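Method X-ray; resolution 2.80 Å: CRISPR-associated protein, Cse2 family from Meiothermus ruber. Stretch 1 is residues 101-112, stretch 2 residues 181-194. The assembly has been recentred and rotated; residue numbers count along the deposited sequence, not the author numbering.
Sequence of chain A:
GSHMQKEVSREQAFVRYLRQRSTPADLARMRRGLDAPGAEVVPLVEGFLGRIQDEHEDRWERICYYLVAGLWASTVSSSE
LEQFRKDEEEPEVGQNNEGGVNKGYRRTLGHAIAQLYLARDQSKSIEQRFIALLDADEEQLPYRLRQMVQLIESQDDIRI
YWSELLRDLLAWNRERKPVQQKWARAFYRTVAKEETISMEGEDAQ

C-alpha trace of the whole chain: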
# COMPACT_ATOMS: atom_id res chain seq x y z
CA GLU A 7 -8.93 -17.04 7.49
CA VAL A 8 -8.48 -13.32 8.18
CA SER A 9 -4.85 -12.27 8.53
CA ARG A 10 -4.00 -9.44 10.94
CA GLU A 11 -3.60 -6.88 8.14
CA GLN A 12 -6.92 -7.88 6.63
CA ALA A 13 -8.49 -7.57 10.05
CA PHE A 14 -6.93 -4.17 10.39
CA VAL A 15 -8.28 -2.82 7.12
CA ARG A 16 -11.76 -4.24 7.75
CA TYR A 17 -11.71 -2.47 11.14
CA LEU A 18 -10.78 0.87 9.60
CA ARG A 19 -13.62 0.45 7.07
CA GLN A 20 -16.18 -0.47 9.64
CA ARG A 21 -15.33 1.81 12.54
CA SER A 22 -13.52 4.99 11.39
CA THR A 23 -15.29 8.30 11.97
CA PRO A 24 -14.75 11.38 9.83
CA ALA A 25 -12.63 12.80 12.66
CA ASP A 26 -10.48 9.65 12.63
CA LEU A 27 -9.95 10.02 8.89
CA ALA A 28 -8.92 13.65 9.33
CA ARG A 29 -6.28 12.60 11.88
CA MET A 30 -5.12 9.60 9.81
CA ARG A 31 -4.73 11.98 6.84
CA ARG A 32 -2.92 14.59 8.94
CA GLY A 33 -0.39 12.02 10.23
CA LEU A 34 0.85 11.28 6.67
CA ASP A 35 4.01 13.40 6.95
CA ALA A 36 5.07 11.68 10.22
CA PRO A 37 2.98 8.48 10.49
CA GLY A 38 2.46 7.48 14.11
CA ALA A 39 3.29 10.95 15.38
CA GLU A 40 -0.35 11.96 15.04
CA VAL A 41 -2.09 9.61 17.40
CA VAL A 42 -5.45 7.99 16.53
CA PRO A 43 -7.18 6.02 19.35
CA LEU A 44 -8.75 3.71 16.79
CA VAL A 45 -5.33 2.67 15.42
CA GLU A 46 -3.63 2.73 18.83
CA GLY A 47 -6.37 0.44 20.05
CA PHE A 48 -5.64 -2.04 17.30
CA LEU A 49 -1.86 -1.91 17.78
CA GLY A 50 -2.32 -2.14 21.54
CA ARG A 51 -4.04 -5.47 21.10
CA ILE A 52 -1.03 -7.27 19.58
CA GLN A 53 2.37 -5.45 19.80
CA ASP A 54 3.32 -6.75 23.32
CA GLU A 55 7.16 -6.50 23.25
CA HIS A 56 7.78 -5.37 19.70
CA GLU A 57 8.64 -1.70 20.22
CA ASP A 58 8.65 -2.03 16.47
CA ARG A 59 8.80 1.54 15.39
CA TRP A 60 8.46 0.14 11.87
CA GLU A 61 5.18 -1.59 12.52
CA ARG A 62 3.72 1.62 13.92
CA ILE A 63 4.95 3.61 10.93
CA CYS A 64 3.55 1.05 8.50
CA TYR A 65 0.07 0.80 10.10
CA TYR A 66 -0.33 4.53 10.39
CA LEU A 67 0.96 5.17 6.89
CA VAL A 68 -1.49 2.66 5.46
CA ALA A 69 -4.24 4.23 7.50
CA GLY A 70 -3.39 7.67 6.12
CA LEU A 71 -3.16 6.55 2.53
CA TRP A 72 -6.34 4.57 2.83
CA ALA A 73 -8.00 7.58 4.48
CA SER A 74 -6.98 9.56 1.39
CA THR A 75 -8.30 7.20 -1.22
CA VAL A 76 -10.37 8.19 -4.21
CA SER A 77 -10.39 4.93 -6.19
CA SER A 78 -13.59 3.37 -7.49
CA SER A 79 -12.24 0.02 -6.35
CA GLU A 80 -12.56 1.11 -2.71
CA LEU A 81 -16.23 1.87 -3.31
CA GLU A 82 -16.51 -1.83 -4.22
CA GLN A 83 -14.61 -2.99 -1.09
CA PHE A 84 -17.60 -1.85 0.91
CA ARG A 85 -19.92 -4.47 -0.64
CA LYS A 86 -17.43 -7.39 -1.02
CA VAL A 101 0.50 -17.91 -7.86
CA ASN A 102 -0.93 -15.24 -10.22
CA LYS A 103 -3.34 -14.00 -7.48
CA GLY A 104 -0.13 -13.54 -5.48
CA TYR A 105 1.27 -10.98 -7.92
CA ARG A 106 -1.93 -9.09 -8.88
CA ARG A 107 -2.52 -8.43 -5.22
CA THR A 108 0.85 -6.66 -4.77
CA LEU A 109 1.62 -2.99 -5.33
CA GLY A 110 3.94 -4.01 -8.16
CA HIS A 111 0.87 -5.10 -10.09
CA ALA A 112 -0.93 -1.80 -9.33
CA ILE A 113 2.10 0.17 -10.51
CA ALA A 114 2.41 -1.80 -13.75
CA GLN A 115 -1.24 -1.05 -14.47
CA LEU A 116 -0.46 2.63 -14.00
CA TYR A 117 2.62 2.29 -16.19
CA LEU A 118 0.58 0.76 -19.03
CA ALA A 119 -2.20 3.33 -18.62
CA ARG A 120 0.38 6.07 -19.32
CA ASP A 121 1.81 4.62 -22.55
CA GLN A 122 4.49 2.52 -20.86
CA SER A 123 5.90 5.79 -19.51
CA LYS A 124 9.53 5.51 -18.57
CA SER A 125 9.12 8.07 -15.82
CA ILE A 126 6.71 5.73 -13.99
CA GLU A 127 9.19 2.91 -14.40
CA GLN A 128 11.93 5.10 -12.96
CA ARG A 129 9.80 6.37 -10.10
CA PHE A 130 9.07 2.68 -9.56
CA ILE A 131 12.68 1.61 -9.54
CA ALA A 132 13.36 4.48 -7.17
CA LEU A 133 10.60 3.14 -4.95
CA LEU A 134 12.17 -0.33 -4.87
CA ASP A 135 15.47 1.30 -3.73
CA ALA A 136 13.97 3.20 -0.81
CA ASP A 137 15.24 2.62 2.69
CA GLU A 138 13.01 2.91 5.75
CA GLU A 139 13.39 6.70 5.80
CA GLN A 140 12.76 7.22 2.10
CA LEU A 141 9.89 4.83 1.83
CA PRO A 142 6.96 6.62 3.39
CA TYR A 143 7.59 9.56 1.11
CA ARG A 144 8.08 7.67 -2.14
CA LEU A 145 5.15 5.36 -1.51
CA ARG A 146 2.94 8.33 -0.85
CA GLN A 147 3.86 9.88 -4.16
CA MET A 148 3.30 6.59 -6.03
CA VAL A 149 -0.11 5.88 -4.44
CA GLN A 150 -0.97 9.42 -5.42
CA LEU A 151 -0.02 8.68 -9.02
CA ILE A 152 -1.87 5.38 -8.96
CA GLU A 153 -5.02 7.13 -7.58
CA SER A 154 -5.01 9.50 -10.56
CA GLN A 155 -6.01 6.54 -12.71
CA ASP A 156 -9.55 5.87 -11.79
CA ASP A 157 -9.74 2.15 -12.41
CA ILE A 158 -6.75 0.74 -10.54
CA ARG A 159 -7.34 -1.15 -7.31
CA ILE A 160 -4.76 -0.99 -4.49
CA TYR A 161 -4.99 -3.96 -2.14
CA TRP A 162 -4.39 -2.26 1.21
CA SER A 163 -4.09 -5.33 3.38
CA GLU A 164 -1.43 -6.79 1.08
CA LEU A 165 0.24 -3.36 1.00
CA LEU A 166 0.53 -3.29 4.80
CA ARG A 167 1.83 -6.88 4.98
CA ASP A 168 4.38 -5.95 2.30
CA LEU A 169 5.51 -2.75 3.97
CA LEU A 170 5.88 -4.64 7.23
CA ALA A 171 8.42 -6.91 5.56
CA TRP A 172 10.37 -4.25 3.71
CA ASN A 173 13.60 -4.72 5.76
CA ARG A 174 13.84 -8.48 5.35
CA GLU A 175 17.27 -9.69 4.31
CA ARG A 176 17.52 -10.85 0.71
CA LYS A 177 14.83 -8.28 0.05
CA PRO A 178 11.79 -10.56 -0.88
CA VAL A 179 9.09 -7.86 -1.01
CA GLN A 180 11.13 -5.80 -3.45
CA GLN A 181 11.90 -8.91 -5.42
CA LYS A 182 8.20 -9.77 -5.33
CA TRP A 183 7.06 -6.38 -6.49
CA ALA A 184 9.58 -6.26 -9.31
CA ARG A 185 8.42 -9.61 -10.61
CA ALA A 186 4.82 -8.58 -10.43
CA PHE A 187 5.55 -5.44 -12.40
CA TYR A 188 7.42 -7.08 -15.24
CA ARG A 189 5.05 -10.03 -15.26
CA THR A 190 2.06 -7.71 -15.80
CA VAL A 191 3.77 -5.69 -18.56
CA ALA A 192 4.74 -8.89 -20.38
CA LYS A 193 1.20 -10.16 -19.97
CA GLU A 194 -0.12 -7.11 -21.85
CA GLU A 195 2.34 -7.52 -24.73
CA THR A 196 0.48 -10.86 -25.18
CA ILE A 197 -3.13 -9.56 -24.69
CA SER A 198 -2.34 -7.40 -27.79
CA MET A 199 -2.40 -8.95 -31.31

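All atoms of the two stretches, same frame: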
# COMPACT_ATOMS: atom_id res chain seq x y z
N VAL A 101 -0.79 -18.31 -7.26
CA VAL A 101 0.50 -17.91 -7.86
C VAL A 101 0.35 -16.54 -8.52
O VAL A 101 1.04 -15.57 -8.14
CB VAL A 101 1.03 -18.96 -8.93
CG1 VAL A 101 2.47 -18.59 -9.40
CG2 VAL A 101 0.92 -20.45 -8.44
N ASN A 102 -0.56 -16.48 -9.51
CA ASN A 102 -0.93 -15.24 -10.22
C ASN A 102 -1.67 -14.27 -9.29
O ASN A 102 -1.36 -13.07 -9.29
CB ASN A 102 -1.81 -15.56 -11.44
CG ASN A 102 -1.01 -16.12 -12.62
OD1 ASN A 102 -0.14 -15.45 -13.18
ND2 ASN A 102 -1.33 -17.35 -13.02
N LYS A 103 -2.63 -14.79 -8.51
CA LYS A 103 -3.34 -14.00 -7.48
C LYS A 103 -2.33 -13.33 -6.56
O LYS A 103 -2.51 -12.18 -6.18
CB LYS A 103 -4.30 -14.88 -6.67
CG LYS A 103 -5.57 -14.18 -6.16
CD LYS A 103 -6.76 -15.14 -6.27
CE LYS A 103 -6.78 -15.87 -7.65
NZ LYS A 103 -7.92 -16.82 -7.84
N GLY A 104 -1.26 -14.06 -6.23
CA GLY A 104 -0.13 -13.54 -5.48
C GLY A 104 0.29 -12.19 -6.01
O GLY A 104 0.16 -11.18 -5.31
N TYR A 105 0.73 -12.17 -7.27
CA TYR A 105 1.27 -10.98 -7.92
C TYR A 105 0.30 -9.82 -8.13
O TYR A 105 0.66 -8.67 -7.88
CB TYR A 105 1.92 -11.34 -9.25
CG TYR A 105 3.26 -12.06 -9.12
CD1 TYR A 105 3.49 -13.27 -9.80
CD2 TYR A 105 4.29 -11.53 -8.33
CE1 TYR A 105 4.74 -13.93 -9.69
CE2 TYR A 105 5.52 -12.20 -8.21
CZ TYR A 105 5.74 -13.38 -8.89
OH TYR A 105 6.94 -14.02 -8.78
N ARG A 106 -0.92 -10.13 -8.60
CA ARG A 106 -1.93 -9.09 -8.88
C ARG A 106 -2.24 -8.31 -7.62
O ARG A 106 -2.48 -7.10 -7.66
CB ARG A 106 -3.21 -9.71 -9.42
CG ARG A 106 -3.02 -10.55 -10.68
CD ARG A 106 -4.33 -11.29 -11.11
NE ARG A 106 -4.07 -12.07 -12.32
CZ ARG A 106 -4.14 -11.58 -13.56
NH1 ARG A 106 -4.50 -10.31 -13.77
NH2 ARG A 106 -3.87 -12.36 -14.61
N ARG A 107 -2.20 -9.01 -6.50
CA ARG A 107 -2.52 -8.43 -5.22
C ARG A 107 -1.42 -7.56 -4.60
O ARG A 107 -1.64 -6.94 -3.56
CB ARG A 107 -3.02 -9.53 -4.26
CG ARG A 107 -4.48 -9.92 -4.52
CD ARG A 107 -5.00 -11.00 -3.58
NE ARG A 107 -6.45 -11.17 -3.68
CZ ARG A 107 -7.36 -10.44 -3.00
NH1 ARG A 107 -6.96 -9.48 -2.17
NH2 ARG A 107 -8.66 -10.68 -3.16
N THR A 108 -0.28 -7.45 -5.27
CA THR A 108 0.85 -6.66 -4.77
C THR A 108 0.95 -5.28 -5.44
O THR A 108 0.47 -5.09 -6.54
CB THR A 108 2.19 -7.37 -5.02
OG1 THR A 108 2.60 -7.14 -6.38
CG2 THR A 108 2.09 -8.85 -4.75
N LEU A 109 1.60 -4.33 -4.79
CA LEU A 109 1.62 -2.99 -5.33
C LEU A 109 2.35 -2.93 -6.69
O LEU A 109 2.08 -2.04 -7.53
CB LEU A 109 2.23 -2.00 -4.34
CG LEU A 109 1.72 -0.59 -4.63
CD1 LEU A 109 0.24 -0.50 -4.25
CD2 LEU A 109 2.55 0.52 -3.96
N GLY A 110 3.27 -3.86 -6.88
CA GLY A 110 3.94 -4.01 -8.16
C GLY A 110 2.89 -4.11 -9.26
O GLY A 110 2.94 -3.39 -10.27
N HIS A 111 1.90 -4.98 -9.06
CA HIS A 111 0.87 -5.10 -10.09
C HIS A 111 0.13 -3.76 -10.30
O HIS A 111 -0.13 -3.37 -11.45
CB HIS A 111 -0.08 -6.26 -9.82
CG HIS A 111 -1.27 -6.29 -10.74
ND1 HIS A 111 -1.24 -6.89 -11.98
CD2 HIS A 111 -2.52 -5.80 -10.59
CE1 HIS A 111 -2.43 -6.78 -12.55
NE2 HIS A 111 -3.22 -6.11 -11.72
N ALA A 112 -0.20 -3.06 -9.21
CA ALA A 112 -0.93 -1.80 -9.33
C ALA A 112 -0.09 -0.82 -10.16
O ALA A 112 -0.61 -0.17 -11.09
CB ALA A 112 -1.30 -1.22 -7.98
N GLN A 181 11.87 -7.89 -4.39
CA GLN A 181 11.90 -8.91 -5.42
C GLN A 181 10.49 -9.14 -5.94
O GLN A 181 10.27 -9.20 -7.16
CB GLN A 181 12.41 -10.25 -4.90
CG GLN A 181 13.84 -10.29 -4.59
CD GLN A 181 14.27 -11.64 -4.14
OE1 GLN A 181 14.09 -12.63 -4.84
NE2 GLN A 181 14.86 -11.69 -2.98
N LYS A 182 9.54 -9.29 -5.01
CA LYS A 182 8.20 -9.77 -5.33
C LYS A 182 7.53 -8.72 -6.18
O LYS A 182 6.94 -9.04 -7.21
CB LYS A 182 7.39 -9.98 -4.06
CG LYS A 182 6.12 -10.82 -4.24
CD LYS A 182 5.05 -10.43 -3.23
CE LYS A 182 5.42 -10.74 -1.76
NZ LYS A 182 4.55 -9.98 -0.80
N TRP A 183 7.64 -7.47 -5.75
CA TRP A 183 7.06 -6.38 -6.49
C TRP A 183 7.63 -6.32 -7.89
O TRP A 183 6.87 -6.24 -8.85
CB TRP A 183 7.30 -5.08 -5.76
CG TRP A 183 6.40 -4.91 -4.60
CD1 TRP A 183 5.68 -5.89 -3.97
CD2 TRP A 183 6.14 -3.70 -3.90
NE1 TRP A 183 4.98 -5.36 -2.92
CE2 TRP A 183 5.25 -4.03 -2.84
CE3 TRP A 183 6.59 -2.38 -4.04
CZ2 TRP A 183 4.78 -3.08 -1.94
CZ3 TRP A 183 6.12 -1.43 -3.13
CH2 TRP A 183 5.22 -1.79 -2.10
N ALA A 184 8.95 -6.40 -8.02
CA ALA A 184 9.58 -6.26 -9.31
C ALA A 184 9.03 -7.30 -10.28
O ALA A 184 8.77 -7.02 -11.47
CB ALA A 184 11.08 -6.39 -9.18
N ARG A 185 8.84 -8.51 -9.76
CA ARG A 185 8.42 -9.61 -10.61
C ARG A 185 7.01 -9.39 -11.01
O ARG A 185 6.65 -9.69 -12.13
CB ARG A 185 8.58 -10.97 -9.92
CG ARG A 185 9.99 -11.25 -9.50
CD ARG A 185 10.15 -12.62 -8.97
NE ARG A 185 11.49 -12.72 -8.46
CZ ARG A 185 12.18 -13.84 -8.35
NH1 ARG A 185 11.63 -15.00 -8.69
NH2 ARG A 185 13.43 -13.79 -7.91
N ALA A 186 6.21 -8.84 -10.11
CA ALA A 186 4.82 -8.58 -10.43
C ALA A 186 4.77 -7.56 -11.53
O ALA A 186 4.09 -7.76 -12.52
CB ALA A 186 4.07 -8.08 -9.22
N PHE A 187 5.53 -6.48 -11.39
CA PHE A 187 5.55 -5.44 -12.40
C PHE A 187 5.89 -6.00 -13.78
O PHE A 187 5.12 -5.84 -14.73
CB PHE A 187 6.57 -4.38 -12.02
CG PHE A 187 6.65 -3.23 -12.99
CD1 PHE A 187 5.89 -2.07 -12.79
CD2 PHE A 187 7.50 -3.29 -14.09
CE1 PHE A 187 5.94 -1.00 -13.68
CE2 PHE A 187 7.56 -2.20 -14.99
CZ PHE A 187 6.77 -1.06 -14.78
N TYR A 188 7.02 -6.67 -13.91
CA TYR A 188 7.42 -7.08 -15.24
C TYR A 188 6.58 -8.22 -15.78
O TYR A 188 6.42 -8.35 -16.98
CB TYR A 188 8.92 -7.33 -15.32
CG TYR A 188 9.68 -6.02 -15.24
CD1 TYR A 188 9.69 -5.14 -16.32
CD2 TYR A 188 10.34 -5.62 -14.06
CE1 TYR A 188 10.35 -3.93 -16.27
CE2 TYR A 188 11.01 -4.39 -13.99
CZ TYR A 188 11.00 -3.55 -15.11
OH TYR A 188 11.64 -2.33 -15.10
N ARG A 189 5.99 -8.99 -14.88
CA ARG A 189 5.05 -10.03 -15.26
C ARG A 189 3.76 -9.48 -15.87
O ARG A 189 3.26 -10.01 -16.87
CB ARG A 189 4.73 -10.88 -14.05
CG ARG A 189 4.29 -12.25 -14.40
CD ARG A 189 4.17 -13.12 -13.18
NE ARG A 189 4.61 -14.47 -13.50
CZ ARG A 189 4.07 -15.57 -13.00
NH1 ARG A 189 3.05 -15.50 -12.14
NH2 ARG A 189 4.56 -16.76 -13.38
N THR A 190 3.23 -8.41 -15.28
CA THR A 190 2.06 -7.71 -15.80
C THR A 190 2.31 -7.07 -17.16
O THR A 190 1.52 -7.23 -18.08
CB THR A 190 1.63 -6.61 -14.84
OG1 THR A 190 1.27 -7.19 -13.58
CG2 THR A 190 0.44 -5.86 -15.38
N VAL A 191 3.39 -6.31 -17.29
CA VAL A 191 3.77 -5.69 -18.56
C VAL A 191 3.87 -6.73 -19.71
O VAL A 191 3.28 -6.56 -20.79
CB VAL A 191 5.11 -4.94 -18.40
CG1 VAL A 191 5.63 -4.47 -19.73
CG2 VAL A 191 4.95 -3.77 -17.48
N ALA A 192 4.61 -7.79 -19.45
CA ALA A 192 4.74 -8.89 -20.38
C ALA A 192 3.38 -9.43 -20.76
O ALA A 192 3.12 -9.70 -21.93
CB ALA A 192 5.59 -9.99 -19.78
N LYS A 193 2.52 -9.59 -19.77
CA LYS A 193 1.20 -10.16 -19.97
C LYS A 193 0.43 -9.34 -20.99
O LYS A 193 -0.25 -9.90 -21.85
CB LYS A 193 0.46 -10.20 -18.64
CG LYS A 193 -0.85 -10.93 -18.66
CD LYS A 193 -0.70 -12.41 -18.32
CE LYS A 193 -2.03 -12.95 -17.74
NZ LYS A 193 -2.20 -14.43 -17.92
N GLU A 194 0.56 -8.01 -20.92
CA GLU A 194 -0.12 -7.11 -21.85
C GLU A 194 0.41 -7.21 -23.29
O GLU A 194 -0.37 -7.22 -24.26
CB GLU A 194 -0.06 -5.67 -21.35
CG GLU A 194 -1.10 -4.77 -21.99
CD GLU A 194 -2.49 -5.42 -22.03
OE1 GLU A 194 -2.99 -5.86 -20.96
OE2 GLU A 194 -3.07 -5.50 -23.15

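Gly110 brings the two backbones unusually close: its CA lies 4.3 Å from Trp183 CA and 3.7 Å from Trp183 O, a gap with no room for a side chain, since a CB built on Gly110 would fall 2.4 Å from Trp183 O. Trp183 O accepts the helical hydrogen bond from Phe187 N (2.9 Å), and Gly110 packs against it through CA, with no hydrogen bond to the helix. Beside the glycine, the Trp183 indole presents one face to Gly110 N and to Leu109; Leu109 CB stands 3.8 Å from the centroid of the six-membered ring, 16° off its normal, a CH-pi contact between buried residues. The small Ala186 matches this close approach. Ala186 CB meets Thr108 OG1 at 3.3 Å, Tyr105 CD2 at 3.6 Å and His111 N at 3.8 Å, contacts that a single methyl can make at once.

Thr108 sits at the N-cap position, right before the helix that starts at Leu109. Thr108 OG1 donates to Tyr105 O (2.9 Å), and Thr108 CG2 packs on Lys182 CD (3.7 Å), the aliphatic part of that lysine.

Helix 102-106 crosses helix 181-194 at about 100°, and Tyr105 (chi1 m) is its knob, set among Lys182, Arg185, Ala186 and Arg189. With 119 Å² covered, it contributes the largest share of the 741 Å² buried between the stretches. Tyr105 OH reaches Arg185 CD (3.5 Å), while Arg189 NH1 approaches the ring edge at Tyr105 CD1 (3.3 Å), the guanidinium turning one face toward Tyr105 CE1.

The sole hydrogen bond across the contact joins His111 ND1 and Thr190 OG1 (3.0 Å), near the plane of the imidazole. At the exposed margin, Arg106 NH2 and Lys193 NZ come within 4.2 Å, like charges that contribute no salt bridge.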